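Local coordinates for GH62 arabinofuranosidase (Podospora anserina, PDB 4N4B), which probably removes terminal alpha-L-arabinofuranosyl residues from xylan, as a family 62 glycoside hydrolase built as a five-bladed beta-propeller, at residues 26-31 with 328-333; 277-282 with 307-312; 174-179 with 186-191; 149-154 with 200-205. All blocks are in the same frame, centred on the assembly; numbering follows the deposited sequence. Where two conformers were deposited one is given.

Contact 1: residues 26-31 with 328-333; sequences WQWTST and GFIAHN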
# COMPACT_ATOMS: atom_id res chain seq x y z
N TRP A 26 -4.38 -3.52 -19.27
CA TRP A 26 -5.33 -3.35 -18.18
C TRP A 26 -6.27 -2.17 -18.47
O TRP A 26 -5.85 -1.16 -19.00
CB TRP A 26 -4.52 -2.98 -16.87
CG TRP A 26 -3.75 -4.17 -16.35
CD1 TRP A 26 -2.68 -4.74 -16.96
CD2 TRP A 26 -4.12 -5.02 -15.28
NE1 TRP A 26 -2.31 -5.86 -16.28
CE2 TRP A 26 -3.16 -6.08 -15.26
CE3 TRP A 26 -5.13 -5.00 -14.33
CZ2 TRP A 26 -3.23 -7.11 -14.32
CZ3 TRP A 26 -5.16 -5.98 -13.38
CH2 TRP A 26 -4.24 -7.09 -13.44
N GLN A 27 -7.51 -2.35 -18.02
CA GLN A 27 -8.55 -1.32 -18.12
C GLN A 27 -9.35 -1.28 -16.85
O GLN A 27 -9.65 -2.33 -16.27
CB GLN A 27 -9.50 -1.58 -19.31
CG GLN A 27 -8.81 -1.78 -20.68
CD GLN A 27 -8.07 -0.59 -21.25
OE1 GLN A 27 -7.11 -0.69 -22.04
NE2 GLN A 27 -8.46 0.54 -20.80
N TRP A 28 -9.75 -0.08 -16.44
CA TRP A 28 -10.42 0.19 -15.16
C TRP A 28 -11.59 1.12 -15.26
O TRP A 28 -11.60 2.00 -16.11
CB TRP A 28 -9.42 0.78 -14.20
CG TRP A 28 -8.18 0.05 -13.94
CD1 TRP A 28 -7.01 0.24 -14.61
CD2 TRP A 28 -7.92 -0.92 -12.91
NE1 TRP A 28 -6.04 -0.62 -14.12
CE2 TRP A 28 -6.55 -1.28 -13.02
CE3 TRP A 28 -8.70 -1.48 -11.87
CZ2 TRP A 28 -5.98 -2.21 -12.16
CZ3 TRP A 28 -8.11 -2.36 -11.00
CH2 TRP A 28 -6.77 -2.73 -11.20
N THR A 29 -12.51 0.97 -14.34
CA THR A 29 -13.57 1.94 -14.07
C THR A 29 -13.34 2.48 -12.66
O THR A 29 -13.20 1.67 -11.69
CB THR A 29 -14.92 1.22 -14.09
OG1 THR A 29 -15.25 0.98 -15.47
CG2 THR A 29 -16.04 2.05 -13.41
N SER A 30 -13.37 3.80 -12.48
CA SER A 30 -13.22 4.45 -11.16
C SER A 30 -14.53 5.00 -10.56
O SER A 30 -15.37 5.53 -11.32
CB SER A 30 -12.22 5.61 -11.28
OG SER A 30 -12.01 6.20 -10.02
N THR A 31 -14.61 4.91 -9.26
CA THR A 31 -15.61 5.69 -8.49
C THR A 31 -15.19 7.17 -8.44
O THR A 31 -14.09 7.54 -8.85
CB THR A 31 -15.70 5.17 -7.04
OG1 THR A 31 -14.47 5.47 -6.33
CG2 THR A 31 -15.99 3.68 -6.98
N GLY A 328 -10.68 6.61 -3.57
CA GLY A 328 -11.68 5.97 -4.37
C GLY A 328 -11.29 4.54 -4.68
O GLY A 328 -10.33 4.01 -4.14
N PHE A 329 -12.04 3.96 -5.60
CA PHE A 329 -11.74 2.59 -6.06
C PHE A 329 -11.69 2.55 -7.55
O PHE A 329 -12.56 3.16 -8.22
CB PHE A 329 -12.83 1.56 -5.62
CG PHE A 329 -13.05 1.43 -4.13
CD1 PHE A 329 -12.28 0.56 -3.44
CD2 PHE A 329 -13.95 2.17 -3.43
CE1 PHE A 329 -12.49 0.32 -2.07
CE2 PHE A 329 -14.13 1.97 -2.06
CZ PHE A 329 -13.34 1.04 -1.44
N ILE A 330 -10.80 1.74 -8.08
CA ILE A 330 -10.85 1.27 -9.48
C ILE A 330 -11.18 -0.19 -9.53
O ILE A 330 -10.65 -0.98 -8.70
CB ILE A 330 -9.60 1.62 -10.31
CG1 ILE A 330 -8.31 1.25 -9.61
CG2 ILE A 330 -9.67 3.12 -10.68
CD1 ILE A 330 -7.06 1.54 -10.41
N ALA A 331 -12.06 -0.56 -10.43
CA ALA A 331 -12.46 -1.95 -10.68
C ALA A 331 -11.97 -2.38 -12.02
O ALA A 331 -12.05 -1.71 -13.02
CB ALA A 331 -13.98 -2.12 -10.54
N HIS A 332 -11.35 -3.56 -12.01
CA HIS A 332 -10.71 -4.10 -13.21
C HIS A 332 -11.70 -4.54 -14.25
O HIS A 332 -12.46 -5.48 -13.92
CB HIS A 332 -9.78 -5.20 -12.79
CG HIS A 332 -9.01 -5.85 -13.87
ND1 HIS A 332 -8.60 -5.36 -15.08
CD2 HIS A 332 -8.52 -7.13 -13.81
CE1 HIS A 332 -7.91 -6.32 -15.74
NE2 HIS A 332 -7.86 -7.38 -14.95
N ASN A 333 -11.74 -3.92 -15.41
CA ASN A 333 -12.73 -4.13 -16.49
C ASN A 333 -12.51 -5.30 -17.34
O ASN A 333 -13.51 -5.75 -17.96
CB ASN A 333 -12.87 -2.82 -17.43
CG ASN A 333 -13.65 -1.88 -16.73
OD1 ASN A 333 -14.44 -2.26 -15.80
ND2 ASN A 333 -13.54 -0.68 -17.08
O HOH W 1 -17.20 -0.91 -15.28

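Contact 2: residues 277-282 with 307-312; sequences DVWTKS and FMYQGM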
# COMPACT_ATOMS: atom_id res chain seq x y z
N ASP A 277 -17.54 12.57 -12.83
CA ASP A 277 -16.48 13.52 -13.12
C ASP A 277 -15.05 12.94 -13.05
O ASP A 277 -14.79 12.05 -12.32
CB ASP A 277 -16.74 14.80 -12.33
CG ASP A 277 -15.82 15.05 -11.27
OD1 ASP A 277 -16.11 14.71 -10.13
OD2 ASP A 277 -14.85 15.73 -11.53
N VAL A 278 -14.17 13.45 -13.88
CA VAL A 278 -12.79 13.00 -13.88
C VAL A 278 -12.09 13.81 -12.78
O VAL A 278 -11.57 14.83 -13.02
CB VAL A 278 -12.10 13.16 -15.22
CG1 VAL A 278 -10.66 12.71 -15.11
CG2 VAL A 278 -12.80 12.31 -16.28
N TRP A 279 -12.10 13.28 -11.59
CA TRP A 279 -11.70 13.99 -10.39
C TRP A 279 -10.18 14.01 -10.07
O TRP A 279 -9.74 14.79 -9.32
CB TRP A 279 -12.53 13.55 -9.20
CG TRP A 279 -12.29 12.14 -8.71
CD1 TRP A 279 -12.93 11.02 -9.14
CD2 TRP A 279 -11.38 11.71 -7.70
NE1 TRP A 279 -12.47 9.93 -8.45
CE2 TRP A 279 -11.54 10.33 -7.55
CE3 TRP A 279 -10.47 12.36 -6.89
CZ2 TRP A 279 -10.79 9.62 -6.64
CZ3 TRP A 279 -9.75 11.63 -6.00
CH2 TRP A 279 -9.91 10.32 -5.88
N THR A 280 -9.47 13.10 -10.70
CA THR A 280 -8.04 12.97 -10.54
C THR A 280 -7.41 12.53 -11.87
O THR A 280 -8.02 11.86 -12.61
CB THR A 280 -7.71 11.98 -9.37
OG1 THR A 280 -6.32 11.95 -9.17
CG2 THR A 280 -8.21 10.57 -9.65
N LYS A 281 -6.16 12.93 -12.09
CA LYS A 281 -5.30 12.40 -13.15
C LYS A 281 -4.28 11.45 -12.52
O LYS A 281 -4.00 10.43 -13.17
CB LYS A 281 -4.58 13.49 -13.94
CG LYS A 281 -5.56 14.15 -14.85
CD LYS A 281 -4.83 15.20 -15.74
CE LYS A 281 -5.85 16.02 -16.53
NZ LYS A 281 -5.46 17.45 -16.65
N SER A 282 -3.81 11.73 -11.35
CA SER A 282 -2.89 10.78 -10.62
C SER A 282 -3.73 9.57 -10.20
O SER A 282 -4.80 9.69 -9.62
CB SER A 282 -2.31 11.46 -9.44
OG SER A 282 -1.17 12.24 -9.84
N PHE A 307 -9.14 -2.06 -6.56
CA PHE A 307 -7.92 -1.41 -6.03
C PHE A 307 -8.37 -0.09 -5.39
O PHE A 307 -8.93 0.80 -6.11
CB PHE A 307 -6.93 -1.21 -7.14
CG PHE A 307 -5.59 -0.61 -6.75
CD1 PHE A 307 -4.57 -1.40 -6.23
CD2 PHE A 307 -5.30 0.71 -7.03
CE1 PHE A 307 -3.32 -0.89 -5.96
CE2 PHE A 307 -4.05 1.24 -6.76
CZ PHE A 307 -3.04 0.47 -6.17
N MET A 308 -8.29 0.05 -4.07
CA MET A 308 -8.55 1.32 -3.42
C MET A 308 -7.33 2.17 -3.64
O MET A 308 -6.23 1.71 -3.36
CB MET A 308 -8.83 1.10 -1.95
CG MET A 308 -9.55 2.29 -1.34
SD MET A 308 -9.80 2.11 0.42
CE MET A 308 -11.07 3.27 0.76
N TYR A 309 -7.51 3.41 -4.08
CA TYR A 309 -6.38 4.29 -4.43
C TYR A 309 -6.63 5.67 -3.96
O TYR A 309 -7.72 6.08 -3.62
CB TYR A 309 -6.10 4.20 -5.91
CG TYR A 309 -7.10 5.04 -6.73
CD1 TYR A 309 -8.38 4.61 -7.01
CD2 TYR A 309 -6.74 6.29 -7.22
CE1 TYR A 309 -9.28 5.35 -7.75
CE2 TYR A 309 -7.61 7.03 -8.00
CZ TYR A 309 -8.88 6.53 -8.23
OH TYR A 309 -9.73 7.32 -9.05
N GLN A 310 -5.57 6.46 -3.99
CA GLN A 310 -5.65 7.91 -3.70
C GLN A 310 -5.48 8.72 -4.99
O GLN A 310 -4.65 8.42 -5.84
CB GLN A 310 -4.62 8.31 -2.65
CG GLN A 310 -3.20 8.20 -3.07
CD GLN A 310 -2.24 8.63 -1.99
OE1 GLN A 310 -2.49 8.54 -0.80
NE2 GLN A 310 -1.04 9.07 -2.42
N GLY A 311 -6.27 9.75 -4.99
CA GLY A 311 -6.24 10.71 -6.05
C GLY A 311 -6.43 12.14 -5.53
O GLY A 311 -6.69 12.32 -4.44
N MET A 312 -6.33 13.09 -6.42
CA MET A 312 -6.53 14.48 -6.07
C MET A 312 -6.86 15.32 -7.31
O MET A 312 -6.51 15.01 -8.40
CB MET A 312 -5.30 15.09 -5.37
CG MET A 312 -4.07 15.03 -6.21
SD MET A 312 -2.67 15.92 -5.49
CE MET A 312 -2.88 17.47 -6.40
O HOH W 2 -4.41 14.30 -10.08

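Contact 3: residues 174-179 with 186-191; sequences SCHLFS and LYRSET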
# COMPACT_ATOMS: atom_id res chain seq x y z
N SER A 174 9.36 -18.43 4.36
CA SER A 174 10.09 -17.21 4.59
C SER A 174 9.14 -16.00 4.48
O SER A 174 8.16 -16.00 3.79
CB SER A 174 11.18 -16.97 3.60
OG SER A 174 12.14 -18.08 3.66
N CYS A 175 9.49 -14.97 5.27
CA CYS A 175 8.79 -13.68 5.22
C CYS A 175 9.73 -12.61 4.77
O CYS A 175 10.86 -12.47 5.28
CB CYS A 175 8.27 -13.30 6.59
SG CYS A 175 6.93 -14.37 7.20
N HIS A 176 9.25 -11.82 3.82
CA HIS A 176 10.04 -10.77 3.14
C HIS A 176 9.45 -9.38 3.45
O HIS A 176 8.20 -9.25 3.57
CB HIS A 176 9.95 -10.99 1.63
CG HIS A 176 10.50 -12.33 1.19
ND1 HIS A 176 9.83 -13.54 1.21
CD2 HIS A 176 11.75 -12.50 0.74
CE1 HIS A 176 10.75 -14.45 0.76
NE2 HIS A 176 11.85 -13.83 0.41
N LEU A 177 10.32 -8.44 3.60
CA LEU A 177 9.99 -7.06 3.92
C LEU A 177 10.59 -6.17 2.87
O LEU A 177 11.83 -6.04 2.74
CB LEU A 177 10.51 -6.66 5.27
CG LEU A 177 10.41 -5.19 5.76
CD1 LEU A 177 8.94 -4.80 5.75
CD2 LEU A 177 11.07 -5.00 7.08
N PHE A 178 9.71 -5.54 2.11
CA PHE A 178 10.03 -4.63 1.02
C PHE A 178 9.94 -3.18 1.48
O PHE A 178 9.10 -2.87 2.38
CB PHE A 178 9.15 -4.80 -0.16
CG PHE A 178 9.33 -6.09 -0.88
CD1 PHE A 178 8.74 -7.26 -0.47
CD2 PHE A 178 10.09 -6.10 -2.07
CE1 PHE A 178 8.91 -8.43 -1.28
CE2 PHE A 178 10.25 -7.27 -2.81
CZ PHE A 178 9.71 -8.42 -2.35
N SER A 179 10.72 -2.26 0.94
CA SER A 179 10.67 -0.84 1.26
C SER A 179 11.31 -0.05 0.19
O SER A 179 12.01 -0.60 -0.71
CB SER A 179 11.31 -0.57 2.61
OG SER A 179 12.75 -0.81 2.61
N LEU A 186 14.15 -0.33 -4.70
CA LEU A 186 13.22 -1.20 -3.99
C LEU A 186 14.05 -2.19 -3.23
O LEU A 186 14.80 -2.97 -3.88
CB LEU A 186 12.27 -1.91 -4.93
CG LEU A 186 11.21 -2.80 -4.27
CD1 LEU A 186 10.16 -2.13 -3.43
CD2 LEU A 186 10.52 -3.68 -5.30
N TYR A 187 13.96 -2.22 -1.88
CA TYR A 187 14.76 -3.08 -1.00
C TYR A 187 13.95 -4.27 -0.54
O TYR A 187 12.81 -4.17 -0.41
CB TYR A 187 15.23 -2.30 0.22
CG TYR A 187 16.08 -1.11 -0.12
CD1 TYR A 187 17.41 -1.25 -0.42
CD2 TYR A 187 15.56 0.13 -0.14
CE1 TYR A 187 18.17 -0.16 -0.79
CE2 TYR A 187 16.32 1.22 -0.51
CZ TYR A 187 17.64 1.07 -0.79
OH TYR A 187 18.38 2.16 -1.16
N ARG A 188 14.60 -5.41 -0.33
CA ARG A 188 13.97 -6.60 0.22
C ARG A 188 14.86 -7.28 1.32
O ARG A 188 15.98 -7.57 1.05
CB ARG A 188 13.63 -7.60 -0.89
CG ARG A 188 12.84 -8.79 -0.42
CD ARG A 188 12.75 -9.88 -1.51
NE ARG A 188 14.07 -10.38 -1.90
CZ ARG A 188 14.84 -11.17 -1.18
NH1 ARG A 188 14.42 -11.68 -0.05
NH2 ARG A 188 16.03 -11.47 -1.63
N SER A 189 14.30 -7.50 2.50
CA SER A 189 14.92 -8.30 3.54
C SER A 189 14.08 -9.54 3.75
O SER A 189 12.98 -9.59 3.26
CB SER A 189 14.96 -7.57 4.84
OG SER A 189 15.83 -6.50 4.81
N GLU A 190 14.63 -10.55 4.44
CA GLU A 190 13.85 -11.75 4.74
C GLU A 190 14.25 -12.28 6.10
O GLU A 190 15.33 -12.08 6.61
CB GLU A 190 13.93 -12.78 3.61
CG GLU A 190 15.33 -13.32 3.36
CD GLU A 190 15.33 -14.35 2.24
OE1 GLU A 190 15.58 -13.99 1.10
OE2 GLU A 190 15.03 -15.55 2.60
N THR A 191 13.33 -13.13 6.56
CA THR A 191 13.54 -13.98 7.77
C THR A 191 12.71 -15.21 7.59
O THR A 191 11.86 -15.31 6.70
CB THR A 191 13.16 -13.21 9.01
OG1 THR A 191 13.69 -13.88 10.18
CG2 THR A 191 11.65 -12.97 9.16

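Contact 4: residues 149-154 with 200-205; sequences GMPKII and MSQPVI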
# COMPACT_ATOMS: atom_id res chain seq x y z
N GLY A 149 18.82 0.24 13.37
CA GLY A 149 18.66 1.56 12.62
C GLY A 149 18.62 1.25 11.14
O GLY A 149 18.56 0.14 10.60
N MET A 150 18.64 2.36 10.35
CA MET A 150 18.58 2.25 8.91
C MET A 150 19.71 1.41 8.36
O MET A 150 20.91 1.71 8.66
CB MET A 150 18.65 3.69 8.30
CG MET A 150 18.58 3.57 6.76
SD MET A 150 18.83 5.21 5.96
CE MET A 150 17.23 5.86 6.32
N PRO A 151 19.44 0.38 7.57
CA PRO A 151 20.54 -0.47 6.94
C PRO A 151 21.51 0.39 6.15
O PRO A 151 21.12 1.34 5.50
CB PRO A 151 19.76 -1.38 6.03
CG PRO A 151 18.42 -1.65 6.80
CD PRO A 151 18.12 -0.29 7.39
N LYS A 152 22.79 -0.02 6.23
CA LYS A 152 23.81 0.74 5.48
C LYS A 152 23.53 0.79 4.01
O LYS A 152 23.76 1.90 3.48
CB LYS A 152 25.17 0.09 5.77
CG LYS A 152 26.37 0.79 5.15
CD LYS A 152 26.48 2.24 5.65
CE LYS A 152 27.79 2.92 5.26
NZ LYS A 152 27.91 4.12 6.13
N ILE A 153 23.01 -0.26 3.39
CA ILE A 153 22.71 -0.26 1.99
C ILE A 153 21.70 0.84 1.62
O ILE A 153 21.77 1.49 0.57
CB ILE A 153 22.34 -1.58 1.42
CG1 ILE A 153 22.43 -1.58 -0.10
CG2 ILE A 153 20.94 -1.99 1.91
CD1 ILE A 153 22.34 -2.98 -0.68
N ILE A 154 20.73 1.11 2.51
CA ILE A 154 19.76 2.13 2.23
C ILE A 154 20.43 3.47 2.48
O ILE A 154 20.30 4.37 1.67
CB ILE A 154 18.50 1.92 3.17
CG1 ILE A 154 17.87 0.61 2.81
CG2 ILE A 154 17.51 3.07 2.93
CD1 ILE A 154 16.61 0.27 3.61
N MET A 200 15.06 -10.04 10.57
CA MET A 200 15.17 -9.61 9.20
C MET A 200 16.65 -9.39 8.78
O MET A 200 17.34 -8.65 9.49
CB MET A 200 14.36 -8.28 8.99
CG MET A 200 12.82 -8.58 8.85
SD MET A 200 12.42 -9.43 7.43
CE MET A 200 10.64 -9.55 7.72
N SER A 201 16.96 -9.91 7.61
CA SER A 201 18.31 -9.76 7.05
C SER A 201 18.57 -8.28 6.73
O SER A 201 17.63 -7.44 6.56
CB SER A 201 18.40 -10.62 5.80
OG SER A 201 17.48 -10.13 4.82
N GLN A 202 19.82 -7.91 6.52
CA GLN A 202 20.13 -6.65 5.86
C GLN A 202 19.60 -6.78 4.40
O GLN A 202 19.65 -7.82 3.73
CB GLN A 202 21.65 -6.42 5.85
CG GLN A 202 22.15 -6.03 7.25
CD GLN A 202 21.60 -4.70 7.75
OE1 GLN A 202 21.86 -3.65 7.16
NE2 GLN A 202 20.79 -4.70 8.82
N PRO A 203 18.88 -5.76 3.90
CA PRO A 203 18.21 -5.85 2.62
C PRO A 203 19.21 -5.93 1.47
O PRO A 203 20.31 -5.36 1.55
CB PRO A 203 17.38 -4.55 2.54
CG PRO A 203 17.93 -3.67 3.52
CD PRO A 203 18.80 -4.43 4.55
N VAL A 204 18.70 -6.50 0.41
CA VAL A 204 19.29 -6.43 -0.91
C VAL A 204 18.49 -5.46 -1.72
O VAL A 204 17.33 -5.10 -1.36
CB VAL A 204 19.32 -7.77 -1.61
CG1 VAL A 204 20.23 -8.76 -0.81
CG2 VAL A 204 18.00 -8.35 -1.90
N ILE A 205 19.03 -4.91 -2.76
CA ILE A 205 18.28 -4.18 -3.78
C ILE A 205 17.57 -5.13 -4.65
O ILE A 205 18.16 -5.89 -5.46
CB ILE A 205 19.17 -3.19 -4.58
CG1 ILE A 205 19.77 -2.20 -3.62
CG2 ILE A 205 18.41 -2.52 -5.70
CD1 ILE A 205 20.89 -1.33 -4.21
O HOH W 3 20.00 -2.15 10.40
O HOH W 4 23.59 -1.86 8.25
O HOH W 5 22.81 -2.93 4.65

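Contact 1: residues 26-31 with 328-333
Gln27 O takes two donors from segment 328-333: Asn333 N at 2.8 Å and, more weakly, His332 ND1 at 3.4 Å, the oxygen lying near the imidazole plane at its edge. The antiparallel pairing continues through Thr29 and Ala331, each giving its N-H to the carbonyl of the other. Beside this pair, Asn333 ND2 reaches Thr29 OG1 (2.9 Å) with that oxygen lying in its amide plane, and a water also bound to Thr29 OG1 donates to Asn333 OD1, so both ends of the amide are served. At the far end Thr31 grips Phe329 twice: its N-H goes to Phe329 O, and its hydroxyl, set between backbone N and carbonyl carbon (chi1 68°), receives Phe329 N with OG1 3.0 Å away. Ser30 OG donates to Thr31 O and is also hydrogen-bonded to Tyr309 OH, and Trp28 NE1 is satisfied by Trp266 O.

Trp26 and His332 form an offset stack, planes 22° apart, while Ile330 CD1 makes a CH-pi contact over the face of the Trp28 six-membered ring, 3.8 Å from its centroid. An N-terminal strand hydrogen-bonded into a sheet of C-terminal strands is the Velcro closure of a beta-propeller.

Contact 2: residues 277-282 with 307-312
Trp279 and Thr280 bring a loop against a strand: the chain between strands 272-274 and 286-288 folds across Tyr309 and Gly311 of strand 306-311 and the adjoining Met312, in a largely buried contact. A direct hydrogen bond runs from Met312 N to Thr280 OG1 (3.0 Å, 158° at the hydrogen). Thr280 directs this oxygen by holding it trans to its own backbone N (chi1 -176°), which leaves CG2 in the corner where the Trp279 face and the Tyr309 edge come together. Thr280 CG2 lies 3.8 Å above the centre of the Trp279 ring and 3.6 Å from Tyr309 OH.

The two rings approach from opposite directions but are slid apart and barely overlap; Trp279 CZ2 comes within 3.5 Å of Tyr309 OH. Gly311, having no side chain, lets the indole close on the backbone itself, Trp279 CZ3 to Gly311 C being 3.4 Å. The polar atoms of both side chains are tied to the strand 28-30 region, Tyr309 OH to Ser30 OG and Trp279 NE1 to Thr31 O. A water takes the N-H of Ser282 and donates to Met312 O. Gln310 starts out pointing away from the loop, its OE1 is bonded by Asp49 N, and it comes close to His285, a calcium ligand in another structure of this protein; the arrangement is that of a connecting loop folded over one strand of a propeller blade.

Contact 3: residues 174-179 with 186-191
Phe178 and Arg188 face each other as a non-hydrogen-bonded pair, and here the packing is close: the aliphatic part of the arginine runs over one face of the ring, with Arg188 CG 3.9 Å from the Phe178 centroid and Arg188 CD 3.5 Å from Phe178 CZ. Leu186 CD2 adds a looser apolar touch to Phe178 CD2. Along the backbone six hydrogen bonds join the strands, two each at Cys175-Thr191, Leu177-Ser189 and Ser179-Tyr187. The side chains of these three pairs occupy the buried face, where their polar ends are satisfied from elsewhere: Ser179 OG by Trp163 NE1, Tyr187 OH by Asp181 OD2, Ser189 OG by Tyr146 and Ser201, Thr191 OG1 by Asn198 O.

On the face that carries Phe178, packing is close at the ring and loosens toward solvent at the far ends of Arg188 and Glu190, both partly exposed. Arg188 begins extended and then bends at chi3 (61°), bringing its guanidinium beside the His176 ring, the two planes 64° apart. From there Arg188 NH1 makes a salt bridge to Glu190 OE1 (2.8 Å), met from above the carboxylate plane; the same oxygen also pairs with Arg252, so it probably stays charged.

The two strands form a beta hairpin at the middle of a four-stranded antiparallel propeller blade. Strand 164-170 lies beyond strand 174-180, linked to it by the Cys170-Cys175 disulfide, strand 204-208 flanks strand 185-192, and Ile154 of helix 152-157 packs on Ser179 and Tyr187.

Contact 4: residues 149-154 with 200-205
Pro203 is the bump of this contact, and Pro151, Ile153 and Ile154 make the hollow that receives it. Its leading edge, CD and CG, goes in first: Pro203 CD lies 3.5 Å from Pro151 CB, the two proline side chains crossing at about a right angle, and Pro203 CG lies 3.8 Å from Ile153 CG2. Ile154 CD1 reaches the same CG from another side at 4.2 Å. Ile153 slides past the proline in the opposite direction, its CG1 branch stretched trans to the backbone N (chi1 -163°), so that the CD1 tip continues to Ile205 CG1, 4.0 Å away.

In the fold, this joins the short helix 152-157, whose N-cap position is Pro151, to the chain leading into strand 204-208, an outermost strand of its four-stranded propeller blade. Trp163 and Tyr146 also pack on Pro151, and Ser189 touches Pro203 from the next strand.

Toward solvent the fit is completed by water. Gln202 folds back at chi2 (-64°) and lays OE1 against Pro151, 3.3 Å from its CB. Two waters donate to this oxygen, one accepting Lys152 N-H, the other Ile153 N-H, so the amide serves the first turn of the helix at one remove; the partial positive charge of that helix end may polarise it. A third water accepts from Gln202 NE2 and donates to Gly149 O.

How the contacts relate
The four contacts form two pairs on opposite sides of the propeller. Contacts 1 and 2, centres 10 Å apart, share one sheet, in which strands 326-332 and 306-311 are neighbours; contacts 3 and 4, centres 9 Å apart, share another through adjacent strands 185-192 and 204-208. Between the pairs no atoms touch: centres are 29 to 35 Å apart, and contacts 2 and 3 leave about 14 Å between nearest atoms. Along the chain contact 3 is nested within contact 4, contact 2 follows both, and contact 1 encloses them all. Joining residues 297 apart, contact 1 closes the ring of blades; contact 3 lies within one blade, and contacts 2 and 4 fold a loop and a helix onto theirs.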